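Local coordinates for protein 11S globulin subunit beta (Cucurbita maxima, PDB 2E9Q) that serves as a seed storage protein, a nutrient reservoir of the 11S globulin family in pumpkin seeds, assembled as a hexamer, at residues Gly94-Ala99 / Lys127-Arg132; Pro84-Val89 / Gly134-Val139; Arg351-Val356 / Ser390-Glu395; Val346-Arg351 / Glu395-Lys400. All coordinates share one frame; numbering follows the deposited sequence. Where two conformers were deposited one is given.

Interaction 1. Residues Gly94-Ala99 / Lys127-Arg132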
loop_
_atom_site.group_PDB
_atom_site.type_symbol
_atom_site.label_atom_id
_atom_site.label_comp_id
_atom_site.label_asym_id
_atom_site.label_seq_id
_atom_site.Cartn_x
_atom_site.Cartn_y
_atom_site.Cartn_z
ATOM N N GLY A 94 -34.473 -4.349 8.973
ATOM C CA GLY A 94 -34.226 -5.293 10.034
ATOM C C GLY A 94 -33.218 -4.788 11.042
ATOM O O GLY A 94 -32.981 -3.583 11.155
ATOM N N ILE A 95 -32.625 -5.723 11.772
ATOM C CA ILE A 95 -31.649 -5.393 12.787
ATOM C C ILE A 95 -30.360 -6.161 12.553
ATOM O O ILE A 95 -30.373 -7.270 12.009
ATOM C CB ILE A 95 -32.207 -5.697 14.197
ATOM C CG1 ILE A 95 -32.546 -7.179 14.326
ATOM C CG2 ILE A 95 -33.481 -4.883 14.421
ATOM C CD1 ILE A 95 -33.190 -7.554 15.661
ATOM N N ARG A 96 -29.250 -5.550 12.958
ATOM C CA ARG A 96 -27.935 -6.143 12.792
ATOM C C ARG A 96 -27.163 -6.078 14.103
ATOM O O ARG A 96 -27.469 -5.270 14.990
ATOM C CB ARG A 96 -27.159 -5.379 11.719
ATOM C CG ARG A 96 -26.858 -3.933 12.113
ATOM C CD ARG A 96 -26.298 -3.064 10.980
ATOM N NE ARG A 96 -25.068 -3.598 10.408
ATOM C CZ ARG A 96 -23.998 -2.870 10.096
ATOM N NH1 ARG A 96 -23.983 -1.565 10.307
ATOM N NH2 ARG A 96 -22.945 -3.450 9.538
ATOM N N GLY A 97 -26.154 -6.929 14.209
ATOM C CA GLY A 97 -25.305 -6.946 15.378
ATOM C C GLY A 97 -23.877 -6.982 14.866
ATOM O O GLY A 97 -23.493 -7.919 14.160
ATOM N N ILE A 98 -23.091 -5.965 15.190
ATOM C CA ILE A 98 -21.713 -5.926 14.738
ATOM C C ILE A 98 -20.775 -5.509 15.860
ATOM O O ILE A 98 -20.665 -4.332 16.205
ATOM C CB ILE A 98 -21.553 -4.988 13.515
ATOM C CG1 ILE A 98 -20.083 -4.908 13.115
ATOM C CG2 ILE A 98 -22.136 -3.621 13.813
ATOM C CD1 ILE A 98 -19.841 -4.189 11.794
ATOM N N ALA A 99 -20.085 -6.506 16.403
ATOM C CA ALA A 99 -19.153 -6.351 17.516
ATOM C C ALA A 99 -18.080 -5.259 17.466
ATOM O O ALA A 99 -18.058 -4.378 18.327
ATOM C CB ALA A 99 -18.484 -7.697 17.797
ATOM N N LYS A 127 -25.065 -3.972 21.086
ATOM C CA LYS A 127 -26.134 -3.057 20.725
ATOM C C LYS A 127 -26.904 -3.673 19.564
ATOM O O LYS A 127 -26.316 -4.324 18.703
ATOM C CB LYS A 127 -25.552 -1.712 20.282
ATOM C CG LYS A 127 -26.554 -0.767 19.642
ATOM C CD LYS A 127 -25.860 0.436 19.002
ATOM C CE LYS A 127 -25.221 1.347 20.040
ATOM N NZ LYS A 127 -24.472 2.479 19.413
ATOM N N ILE A 128 -28.215 -3.476 19.546
ATOM C CA ILE A 128 -29.041 -3.994 18.471
ATOM C C ILE A 128 -29.265 -2.825 17.536
ATOM O O ILE A 128 -29.956 -1.866 17.878
ATOM C CB ILE A 128 -30.393 -4.513 18.990
ATOM C CG1 ILE A 128 -30.168 -5.736 19.890
ATOM C CG2 ILE A 128 -31.306 -4.858 17.819
ATOM C CD1 ILE A 128 -29.588 -6.941 19.175
ATOM N N ARG A 129 -28.679 -2.920 16.349
ATOM C CA ARG A 129 -28.744 -1.862 15.353
ATOM C C ARG A 129 -29.763 -2.133 14.261
ATOM O O ARG A 129 -29.643 -3.100 13.511
ATOM C CB ARG A 129 -27.361 -1.660 14.744
ATOM C CG ARG A 129 -26.257 -1.836 15.767
ATOM C CD ARG A 129 -24.930 -1.320 15.281
ATOM N NE ARG A 129 -23.869 -1.702 16.205
ATOM C CZ ARG A 129 -22.727 -1.043 16.342
ATOM N NH1 ARG A 129 -22.500 0.041 15.612
ATOM N NH2 ARG A 129 -21.814 -1.469 17.206
ATOM N N PRO A 130 -30.790 -1.284 14.166
ATOM C CA PRO A 130 -31.827 -1.443 13.151
ATOM C C PRO A 130 -31.354 -0.777 11.863
ATOM O O PRO A 130 -30.467 0.073 11.889
ATOM C CB PRO A 130 -33.015 -0.720 13.770
ATOM C CG PRO A 130 -32.347 0.431 14.481
ATOM C CD PRO A 130 -31.163 -0.238 15.142
ATOM N N PHE A 131 -31.932 -1.179 10.742
ATOM C CA PHE A 131 -31.576 -0.596 9.460
ATOM C C PHE A 131 -32.773 -0.748 8.545
ATOM O O PHE A 131 -33.621 -1.612 8.757
ATOM C CB PHE A 131 -30.341 -1.288 8.865
ATOM C CG PHE A 131 -30.525 -2.756 8.620
ATOM C CD1 PHE A 131 -31.217 -3.207 7.503
ATOM C CD2 PHE A 131 -30.024 -3.690 9.522
ATOM C CE1 PHE A 131 -31.408 -4.567 7.295
ATOM C CE2 PHE A 131 -30.211 -5.049 9.323
ATOM C CZ PHE A 131 -30.904 -5.491 8.210
ATOM N N ARG A 132 -32.831 0.085 7.520
ATOM C CA ARG A 132 -33.943 0.050 6.594
ATOM C C ARG A 132 -33.479 0.394 5.188
ATOM O O ARG A 132 -32.337 0.811 4.982
ATOM C CB ARG A 132 -34.994 1.057 7.049
ATOM C CG ARG A 132 -34.439 2.455 7.125
ATOM C CD ARG A 132 -35.495 3.462 7.530
ATOM N NE ARG A 132 -35.171 4.787 7.012
ATOM C CZ ARG A 132 -34.037 5.432 7.255
ATOM N NH1 ARG A 132 -33.102 4.881 8.018
ATOM N NH2 ARG A 132 -33.829 6.622 6.710
HETATM O O HOH W 1 -24.070 -4.317 17.557
#
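F131 lays its ring over the backbone of G94, whose CA sits 4.0 Å from the centroid of the F131 ring in a CH-pi contact, with G94 O nearer the rim. F131 CG stands between the backbone N and the carbonyl carbon (chi1 60°), which starts the ring toward G94. R96 N lies at the ring edge, and the aliphatic arm of R96 passes across F131 with its guanidinium plane 82° from the ring plane. R96 CG rests 3.5 Å from R129 CB, and in the R129 conformer described I98 CG2 lies over one face of the guanidinium, 3.5 Å from R129 NE. On the opposite side of the sheet, I95 CB packs 3.8 Å from I128 CG2. In the antiparallel pairing G94 exchanges two backbone bonds with F131, and R129 N donates to R96 O at 3.0 Å. An alanine in place of F131 would probably leave the G94 backbone without its aromatic cover and R96 CB and CD without the ring they pack on. Where the strands part, a water accepts from I98 N and R129 NE and donates to K127 O. Further out, E105 forms a salt bridge with R129 NH2, and V138 O and L286 O accept from the R96 guanidinium. In this cupin sheet R96 and R129 share one face, their NH1 atoms 5.7 Å apart, and E105 would probably offset the repulsion.

Interaction 2. Residues Pro84-Val89 / Gly134-Val139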
loop_
_atom_site.group_PDB
_atom_site.type_symbol
_atom_site.label_atom_id
_atom_site.label_comp_id
_atom_site.label_asym_id
_atom_site.label_seq_id
_atom_site.Cartn_x
_atom_site.Cartn_y
_atom_site.Cartn_z
ATOM N N PRO A 84 -12.994 -5.692 3.763
ATOM C CA PRO A 84 -13.982 -4.718 4.247
ATOM C C PRO A 84 -15.199 -4.788 3.321
ATOM O O PRO A 84 -15.065 -5.092 2.121
ATOM C CB PRO A 84 -13.270 -3.375 4.090
ATOM C CG PRO A 84 -11.822 -3.727 3.925
ATOM C CD PRO A 84 -11.851 -5.001 3.149
ATOM N N LYS A 85 -16.371 -4.478 3.862
ATOM C CA LYS A 85 -17.592 -4.521 3.078
ATOM C C LYS A 85 -18.521 -3.347 3.302
ATOM O O LYS A 85 -18.559 -2.736 4.378
ATOM C CB LYS A 85 -18.393 -5.790 3.401
ATOM C CG LYS A 85 -17.762 -7.102 2.984
ATOM C CD LYS A 85 -18.542 -8.258 3.600
ATOM C CE LYS A 85 -17.980 -9.607 3.185
ATOM N NZ LYS A 85 -18.850 -10.726 3.648
ATOM N N LEU A 86 -19.281 -3.055 2.262
ATOM C CA LEU A 86 -20.290 -2.036 2.295
ATOM C C LEU A 86 -21.494 -2.864 1.886
ATOM O O LEU A 86 -21.376 -3.781 1.063
ATOM C CB LEU A 86 -20.001 -0.948 1.273
ATOM C CG LEU A 86 -19.605 0.426 1.809
ATOM C CD1 LEU A 86 -18.925 0.353 3.162
ATOM C CD2 LEU A 86 -18.728 1.073 0.778
ATOM N N ILE A 87 -22.643 -2.563 2.473
ATOM C CA ILE A 87 -23.854 -3.308 2.176
ATOM C C ILE A 87 -24.989 -2.345 1.969
ATOM O O ILE A 87 -25.372 -1.621 2.892
ATOM C CB ILE A 87 -24.209 -4.241 3.332
ATOM C CG1 ILE A 87 -23.112 -5.288 3.495
ATOM C CG2 ILE A 87 -25.560 -4.873 3.094
ATOM C CD1 ILE A 87 -23.371 -6.311 4.587
ATOM N N PHE A 88 -25.520 -2.314 0.754
ATOM C CA PHE A 88 -26.630 -1.431 0.474
ATOM C C PHE A 88 -27.923 -2.204 0.661
ATOM O O PHE A 88 -28.091 -3.278 0.086
ATOM C CB PHE A 88 -26.560 -0.897 -0.948
ATOM C CG PHE A 88 -27.691 0.021 -1.299
ATOM C CD1 PHE A 88 -27.762 1.300 -0.754
ATOM C CD2 PHE A 88 -28.688 -0.389 -2.177
ATOM C CE1 PHE A 88 -28.809 2.163 -1.080
ATOM C CE2 PHE A 88 -29.735 0.461 -2.509
ATOM C CZ PHE A 88 -29.794 1.746 -1.956
ATOM N N VAL A 89 -28.823 -1.657 1.476
ATOM C CA VAL A 89 -30.123 -2.273 1.749
ATOM C C VAL A 89 -31.060 -1.826 0.635
ATOM O O VAL A 89 -31.604 -0.726 0.666
ATOM C CB VAL A 89 -30.676 -1.816 3.127
ATOM C CG1 VAL A 89 -32.058 -2.400 3.365
ATOM C CG2 VAL A 89 -29.724 -2.254 4.231
ATOM N N GLY A 134 -32.300 1.812 1.874
ATOM C CA GLY A 134 -31.581 3.033 1.585
ATOM C C GLY A 134 -30.361 3.164 2.467
ATOM O O GLY A 134 -29.515 4.038 2.260
ATOM N N ASP A 135 -30.271 2.304 3.470
ATOM C CA ASP A 135 -29.115 2.334 4.346
ATOM C C ASP A 135 -27.909 1.697 3.669
ATOM O O ASP A 135 -28.022 0.688 2.959
ATOM C CB ASP A 135 -29.384 1.589 5.663
ATOM C CG ASP A 135 -30.253 2.394 6.631
ATOM O OD1 ASP A 135 -30.334 3.630 6.477
ATOM O OD2 ASP A 135 -30.843 1.782 7.546
ATOM N N LEU A 136 -26.759 2.312 3.901
ATOM C CA LEU A 136 -25.486 1.844 3.398
ATOM C C LEU A 136 -24.800 1.446 4.698
ATOM O O LEU A 136 -24.384 2.314 5.480
ATOM C CB LEU A 136 -24.736 2.996 2.720
ATOM C CG LEU A 136 -23.385 2.735 2.041
ATOM C CD1 LEU A 136 -22.374 2.251 3.066
ATOM C CD2 LEU A 136 -23.560 1.696 0.922
ATOM N N LEU A 137 -24.711 0.144 4.943
ATOM C CA LEU A 137 -24.091 -0.367 6.152
ATOM C C LEU A 137 -22.614 -0.632 5.909
ATOM O O LEU A 137 -22.205 -0.955 4.793
ATOM C CB LEU A 137 -24.779 -1.669 6.588
ATOM C CG LEU A 137 -26.312 -1.591 6.586
ATOM C CD1 LEU A 137 -26.933 -2.925 7.016
ATOM C CD2 LEU A 137 -26.745 -0.479 7.531
ATOM N N VAL A 138 -21.819 -0.514 6.963
ATOM C CA VAL A 138 -20.393 -0.753 6.863
ATOM C C VAL A 138 -20.012 -1.964 7.707
ATOM O O VAL A 138 -20.563 -2.178 8.786
ATOM C CB VAL A 138 -19.595 0.484 7.358
ATOM C CG1 VAL A 138 -18.088 0.178 7.396
ATOM C CG2 VAL A 138 -19.884 1.671 6.454
ATOM N N VAL A 139 -19.077 -2.761 7.205
ATOM C CA VAL A 139 -18.600 -3.915 7.944
ATOM C C VAL A 139 -17.095 -4.002 7.731
ATOM O O VAL A 139 -16.638 -4.476 6.693
ATOM C CB VAL A 139 -19.248 -5.231 7.462
ATOM C CG1 VAL A 139 -18.770 -6.386 8.330
ATOM C CG2 VAL A 139 -20.757 -5.125 7.516
#
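The ring of F88 meets the carbonyl oxygens of G134 and D135 obliquely, with F88 CE1 3.9 Å from G134 O and F88 CD1 near D135 O. Beyond the two segments the ring packs on I397 and F399 of the second cupin module. V89 N donates to D135 O at 2.9 Å in a nearly straight bond, and G134 N returns one to V89 O in the plane of that carbonyl. G134 has a positive phi, where a CB would jam against the carbonyl of the preceding residue. K85 with V139 and I87 with L137 form hydrogen-bonded antiparallel pairs. On the face carrying L86, F88, L136 and V138, the closest side-chain approach is L86 CG to L136 CD1, 3.5 Å, and the second torsion of L136 (chi2 -62°) puts CD1 there. L86 CD1 also lies beside V138 CG2, at 3.7 Å. On the side of I87, L137 and V139, I87 CD1 is 4.1 Å from V139 CG2; V89 CG2 lies 4.0 Å from L137 CD1. All of it is buried. Within the antiparallel sheet of the first cupin barrel, strand 85-91 runs between 155-162 and 135-139, and 287-289 flanks the latter. I87 and V139 face strand 145-149, whereas L86 and F88 face strand 393-400.

Interaction 3. Residues Arg351-Val356 / Ser390-Glu395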
loop_
_atom_site.group_PDB
_atom_site.type_symbol
_atom_site.label_atom_id
_atom_site.label_comp_id
_atom_site.label_asym_id
_atom_site.label_seq_id
_atom_site.Cartn_x
_atom_site.Cartn_y
_atom_site.Cartn_z
ATOM N N ARG A 351 -32.876 -0.390 -10.186
ATOM C CA ARG A 351 -34.150 -0.303 -10.889
ATOM C C ARG A 351 -34.007 0.298 -12.273
ATOM O O ARG A 351 -33.114 1.094 -12.521
ATOM C CB ARG A 351 -35.140 0.547 -10.090
ATOM C CG ARG A 351 -36.383 -0.198 -9.636
ATOM C CD ARG A 351 -37.479 0.803 -9.372
ATOM N NE ARG A 351 -37.611 1.664 -10.538
ATOM C CZ ARG A 351 -37.641 2.987 -10.492
ATOM N NH1 ARG A 351 -37.753 3.687 -11.617
ATOM N NH2 ARG A 351 -37.563 3.608 -9.325
ATOM N N GLY A 352 -34.904 -0.078 -13.174
ATOM C CA GLY A 352 -34.860 0.467 -14.517
ATOM C C GLY A 352 -33.740 -0.073 -15.382
ATOM O O GLY A 352 -33.233 -1.179 -15.171
ATOM N N ASN A 353 -33.352 0.713 -16.376
ATOM C CA ASN A 353 -32.278 0.314 -17.265
ATOM C C ASN A 353 -31.762 1.573 -17.914
ATOM O O ASN A 353 -32.408 2.612 -17.853
ATOM C CB ASN A 353 -32.772 -0.677 -18.329
ATOM C CG ASN A 353 -33.714 -0.041 -19.337
ATOM O OD1 ASN A 353 -34.922 0.039 -19.113
ATOM N ND2 ASN A 353 -33.155 0.428 -20.452
ATOM N N ALA A 354 -30.589 1.490 -18.524
ATOM C CA ALA A 354 -30.005 2.652 -19.161
ATOM C C ALA A 354 -28.975 2.233 -20.193
ATOM O O ALA A 354 -28.459 1.115 -20.158
ATOM C CB ALA A 354 -29.340 3.520 -18.112
ATOM N N ARG A 355 -28.682 3.137 -21.114
ATOM C CA ARG A 355 -27.677 2.855 -22.115
ATOM C C ARG A 355 -26.436 3.487 -21.528
ATOM O O ARG A 355 -26.471 4.634 -21.081
ATOM C CB ARG A 355 -27.983 3.507 -23.467
ATOM C CG ARG A 355 -26.951 3.097 -24.525
ATOM C CD ARG A 355 -27.069 3.848 -25.846
ATOM N NE ARG A 355 -26.083 3.358 -26.809
ATOM C CZ ARG A 355 -25.827 3.922 -27.987
ATOM N NH1 ARG A 355 -26.484 5.010 -28.369
ATOM N NH2 ARG A 355 -24.912 3.393 -28.787
ATOM N N VAL A 356 -25.346 2.734 -21.520
ATOM C CA VAL A 356 -24.089 3.217 -20.973
ATOM C C VAL A 356 -22.925 3.009 -21.928
ATOM O O VAL A 356 -22.800 1.949 -22.540
ATOM C CB VAL A 356 -23.750 2.491 -19.663
ATOM C CG1 VAL A 356 -22.450 3.038 -19.092
ATOM C CG2 VAL A 356 -24.888 2.658 -18.666
ATOM N N SER A 390 -33.402 4.989 -19.494
ATOM C CA SER A 390 -34.398 4.616 -20.482
ATOM C C SER A 390 -35.706 5.304 -20.101
ATOM O O SER A 390 -35.707 6.308 -19.377
ATOM C CB SER A 390 -34.601 3.103 -20.478
ATOM O OG SER A 390 -35.108 2.681 -19.222
ATOM N N ASP A 391 -36.814 4.749 -20.583
ATOM C CA ASP A 391 -38.136 5.296 -20.295
ATOM C C ASP A 391 -38.553 5.029 -18.865
ATOM O O ASP A 391 -39.191 5.861 -18.234
ATOM C CB ASP A 391 -39.171 4.685 -21.232
ATOM C CG ASP A 391 -38.944 5.080 -22.660
ATOM O OD1 ASP A 391 -39.595 4.500 -23.553
ATOM O OD2 ASP A 391 -38.109 5.982 -22.880
ATOM N N ARG A 392 -38.196 3.857 -18.359
ATOM C CA ARG A 392 -38.544 3.484 -17.001
ATOM C C ARG A 392 -37.594 4.148 -16.006
ATOM O O ARG A 392 -37.634 3.859 -14.817
ATOM C CB ARG A 392 -38.456 1.966 -16.846
ATOM C CG ARG A 392 -38.759 1.189 -18.124
ATOM C CD ARG A 392 -38.848 -0.320 -17.889
ATOM N NE ARG A 392 -37.679 -0.873 -17.200
ATOM C CZ ARG A 392 -37.423 -2.178 -17.098
ATOM N NH1 ARG A 392 -38.253 -3.064 -17.644
ATOM N NH2 ARG A 392 -36.346 -2.603 -16.444
ATOM N N GLY A 393 -36.746 5.043 -16.495
ATOM C CA GLY A 393 -35.783 5.679 -15.618
ATOM C C GLY A 393 -34.711 4.662 -15.239
ATOM O O GLY A 393 -34.839 3.482 -15.562
ATOM N N PHE A 394 -33.665 5.115 -14.551
ATOM C CA PHE A 394 -32.567 4.241 -14.133
ATOM C C PHE A 394 -32.109 4.653 -12.740
ATOM O O PHE A 394 -31.931 5.839 -12.461
ATOM C CB PHE A 394 -31.414 4.346 -15.130
ATOM C CG PHE A 394 -30.264 3.431 -14.837
ATOM C CD1 PHE A 394 -29.010 3.949 -14.522
ATOM C CD2 PHE A 394 -30.411 2.058 -14.935
ATOM C CE1 PHE A 394 -27.920 3.106 -14.316
ATOM C CE2 PHE A 394 -29.327 1.204 -14.732
ATOM C CZ PHE A 394 -28.079 1.728 -14.423
ATOM N N GLU A 395 -31.904 3.656 -11.885
ATOM C CA GLU A 395 -31.531 3.866 -10.494
ATOM C C GLU A 395 -30.439 2.887 -10.051
ATOM O O GLU A 395 -30.480 1.702 -10.399
ATOM C CB GLU A 395 -32.765 3.751 -9.593
ATOM C CG GLU A 395 -33.595 5.024 -9.592
ATOM C CD GLU A 395 -34.999 4.830 -9.057
ATOM O OE1 GLU A 395 -35.160 4.237 -7.972
ATOM O OE2 GLU A 395 -35.946 5.285 -9.728
#
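R351 and E395 form a salt bridge; the two side chains lie side by side, pointing the same way, and the guanidinium and carboxylate planes are 87° apart. E395 has two conformers, and the 2.4 Å between R351 NH2 and E395 OE2 is too short to be taken literally. The same guanidinium gives a second bond in its own plane, R351 NH1 to R392 O at 3.2 Å. S390 OG sits between two acceptors of N353, 2.7 Å from N353 OD1 and 3.0 Å from N353 O, while S390 N donates to N353 O. ND2 of N353 turns to E370. Backbone bonds complete the join: R351 exchanges two with E395, and N353 N donates to G393 O. Here both segments turn a corner, a feature of the cupin barrel in which 345-350 passes into 353-359 and 384-390 into 393-400; the short strands 353-356 and 393-395 cross at 87°. At the bend G352 has a positive phi and its CA lies 3.2 Å from G393 O, where a CB would clash. Inside the corner, F394 presents one ring face to A354, whose CB is 3.6 Å from the centroid of the F394 ring. F394 CG, anti to its backbone N (chi1 -177°), is thereby set 3.4 Å from A354 CB, and G352 C and N353 N approach the ring at its edge. An alanine in place of F394 would probably open a gap beside A354 and A349 and leave M347 less firmly packed. The nearest side-chain atoms of F394 and K387, a residue assigned to magnesium binding, are about 5 Å apart.

Interaction 4. Residues Val346-Arg351 / Glu395-Lys400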
loop_
_atom_site.group_PDB
_atom_site.type_symbol
_atom_site.label_atom_id
_atom_site.label_comp_id
_atom_site.label_asym_id
_atom_site.label_seq_id
_atom_site.Cartn_x
_atom_site.Cartn_y
_atom_site.Cartn_z
ATOM N N VAL A 346 -18.005 0.611 -8.975
ATOM C CA VAL A 346 -18.763 -0.608 -9.208
ATOM C C VAL A 346 -20.267 -0.362 -9.073
ATOM O O VAL A 346 -20.826 -0.347 -7.971
ATOM C CB VAL A 346 -18.287 -1.705 -8.235
ATOM C CG1 VAL A 346 -18.878 -3.043 -8.605
ATOM C CG2 VAL A 346 -16.766 -1.776 -8.259
ATOM N N MET A 347 -20.915 -0.178 -10.221
ATOM C CA MET A 347 -22.347 0.104 -10.277
ATOM C C MET A 347 -23.312 -1.075 -10.316
ATOM O O MET A 347 -23.242 -1.920 -11.203
ATOM C CB MET A 347 -22.645 1.002 -11.476
ATOM C CG MET A 347 -24.123 1.219 -11.703
ATOM S SD MET A 347 -24.469 2.316 -13.067
ATOM C CE MET A 347 -23.891 3.769 -12.435
ATOM N N TYR A 348 -24.213 -1.120 -9.344
ATOM C CA TYR A 348 -25.248 -2.144 -9.282
ATOM C C TYR A 348 -26.578 -1.424 -9.556
ATOM O O TYR A 348 -26.956 -0.504 -8.824
ATOM C CB TYR A 348 -25.311 -2.793 -7.905
ATOM C CG TYR A 348 -26.484 -3.725 -7.758
ATOM C CD1 TYR A 348 -26.398 -5.055 -8.160
ATOM C CD2 TYR A 348 -27.710 -3.259 -7.269
ATOM C CE1 TYR A 348 -27.509 -5.906 -8.084
ATOM C CE2 TYR A 348 -28.818 -4.097 -7.187
ATOM C CZ TYR A 348 -28.717 -5.415 -7.594
ATOM O OH TYR A 348 -29.818 -6.244 -7.502
ATOM N N ALA A 349 -27.284 -1.842 -10.602
ATOM C CA ALA A 349 -28.553 -1.218 -10.959
ATOM C C ALA A 349 -29.679 -1.706 -10.045
ATOM O O ALA A 349 -29.957 -2.901 -9.983
ATOM C CB ALA A 349 -28.882 -1.519 -12.416
ATOM N N THR A 350 -30.319 -0.785 -9.329
ATOM C CA THR A 350 -31.399 -1.170 -8.417
ATOM C C THR A 350 -32.769 -1.116 -9.082
ATOM O O THR A 350 -33.712 -1.722 -8.602
ATOM C CB THR A 350 -31.439 -0.276 -7.161
ATOM O OG1 THR A 350 -31.513 1.096 -7.559
ATOM C CG2 THR A 350 -30.191 -0.486 -6.318
ATOM N N ARG A 351 -32.876 -0.390 -10.186
ATOM C CA ARG A 351 -34.150 -0.303 -10.889
ATOM C C ARG A 351 -34.007 0.298 -12.273
ATOM O O ARG A 351 -33.114 1.094 -12.521
ATOM C CB ARG A 351 -35.140 0.547 -10.090
ATOM C CG ARG A 351 -36.383 -0.198 -9.636
ATOM C CD ARG A 351 -37.479 0.803 -9.372
ATOM N NE ARG A 351 -37.611 1.664 -10.538
ATOM C CZ ARG A 351 -37.641 2.987 -10.492
ATOM N NH1 ARG A 351 -37.753 3.687 -11.617
ATOM N NH2 ARG A 351 -37.563 3.608 -9.325
ATOM N N GLU A 395 -31.904 3.656 -11.885
ATOM C CA GLU A 395 -31.531 3.866 -10.494
ATOM C C GLU A 395 -30.439 2.887 -10.051
ATOM O O GLU A 395 -30.480 1.702 -10.399
ATOM C CB GLU A 395 -32.765 3.751 -9.593
ATOM C CG GLU A 395 -33.595 5.024 -9.592
ATOM C CD GLU A 395 -34.999 4.830 -9.057
ATOM O OE1 GLU A 395 -35.160 4.237 -7.972
ATOM O OE2 GLU A 395 -35.946 5.285 -9.728
ATOM N N TRP A 396 -29.474 3.370 -9.270
ATOM C CA TRP A 396 -28.373 2.506 -8.858
ATOM C C TRP A 396 -27.607 2.905 -7.603
ATOM O O TRP A 396 -27.781 3.994 -7.049
ATOM C CB TRP A 396 -27.354 2.444 -9.993
ATOM C CG TRP A 396 -26.545 3.695 -10.085
ATOM C CD1 TRP A 396 -25.337 3.934 -9.497
ATOM C CD2 TRP A 396 -26.929 4.921 -10.722
ATOM N NE1 TRP A 396 -24.945 5.230 -9.722
ATOM C CE2 TRP A 396 -25.903 5.860 -10.473
ATOM C CE3 TRP A 396 -28.044 5.318 -11.474
ATOM C CZ2 TRP A 396 -25.953 7.171 -10.950
ATOM C CZ3 TRP A 396 -28.101 6.625 -11.950
ATOM C CH2 TRP A 396 -27.057 7.538 -11.683
ATOM N N ILE A 397 -26.729 1.996 -7.196
ATOM C CA ILE A 397 -25.825 2.208 -6.082
ATOM C C ILE A 397 -24.440 1.870 -6.644
ATOM O O ILE A 397 -24.206 0.758 -7.145
ATOM C CB ILE A 397 -26.144 1.293 -4.875
ATOM C CG1 ILE A 397 -25.177 1.602 -3.743
ATOM C CG2 ILE A 397 -26.050 -0.161 -5.251
ATOM C CD1 ILE A 397 -25.260 3.028 -3.260
ATOM N N ALA A 398 -23.539 2.841 -6.580
ATOM C CA ALA A 398 -22.186 2.679 -7.088
ATOM C C ALA A 398 -21.137 2.671 -5.978
ATOM O O ALA A 398 -20.907 3.692 -5.336
ATOM C CB ALA A 398 -21.878 3.791 -8.069
ATOM N N PHE A 399 -20.495 1.529 -5.769
ATOM C CA PHE A 399 -19.467 1.414 -4.741
ATOM C C PHE A 399 -18.118 1.903 -5.267
ATOM O O PHE A 399 -17.743 1.610 -6.408
ATOM C CB PHE A 399 -19.343 -0.035 -4.266
ATOM C CG PHE A 399 -20.637 -0.628 -3.814
ATOM C CD1 PHE A 399 -21.453 -1.316 -4.708
ATOM C CD2 PHE A 399 -21.056 -0.481 -2.490
ATOM C CE1 PHE A 399 -22.677 -1.858 -4.294
ATOM C CE2 PHE A 399 -22.275 -1.014 -2.059
ATOM C CZ PHE A 399 -23.089 -1.707 -2.964
ATOM N N LYS A 400 -17.406 2.647 -4.422
ATOM C CA LYS A 400 -16.106 3.213 -4.754
ATOM C C LYS A 400 -15.004 2.539 -3.948
ATOM O O LYS A 400 -15.185 2.237 -2.771
ATOM C CB LYS A 400 -16.100 4.714 -4.448
ATOM C CG LYS A 400 -17.295 5.475 -5.007
ATOM C CD LYS A 400 -17.339 5.478 -6.529
ATOM C CE LYS A 400 -18.572 6.227 -7.006
ATOM N NZ LYS A 400 -18.656 6.350 -8.480
#
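V346 to R351 pair antiparallel with E395 to F399, a strand-to-strand contact buried in the sheet of the second cupin module. V346 with F399 and Y348 with I397 are hydrogen-bonded pairs, M347 with A398 and A349 with W396 the non-hydrogen-bonded ones between and beyond them. The regular pattern breaks at T350 and R351, both facing E395. E395 O accepts from T350 N at 2.7 Å and also from R351 N, the two donors coming from the same face of the carbonyl plane. This is a classic beta bulge, and it lies where the chain bends out of strand 345-350. T350 OG1 adds a weak bond to that oxygen and has R326 as its stronger partner. M347 lies over one face of the indole, CE 3.2 Å from the centroid of the W396 five-membered ring. The bend at chi3 (-68°) places CE there, and M347 SD follows at 4.1 Å from the same centroid in a Met-aromatic contact. On the other face Y348 CB packs 3.8 Å from I397 CG2, and the Y348 hydroxyl bonds to R67 of the first cupin module. F399 meets V346 O with a ring edge, at CD1, and its ring lies nearly parallel to that of F160.

Overall arrangement
In the first cupin module interaction 1 lies inside the chain loop closed by interaction 2, and in the second interaction 3 lies inside that closed by interaction 4. The centres of interactions 1 and 2 are 12 Å apart, bridged by R96 NH2 at 2.8 Å from V138 O. The modules meet through interactions 2 and 4, whose centres are also 12 Å apart: F88 CG packs 3.8 Å from I397 CG1, and L86 approaches F399. Interactions 3 and 4 share R351 and E395, and both use strand 393-400, with F394 CE1 3.8 Å from M347 SD. Interactions 1 and 3 are farthest apart, about 32 Å between centres. The magnesium-binding residue K387 lies near both contacts of the second module, its nearest side-chain atom about 3 Å from that of M347.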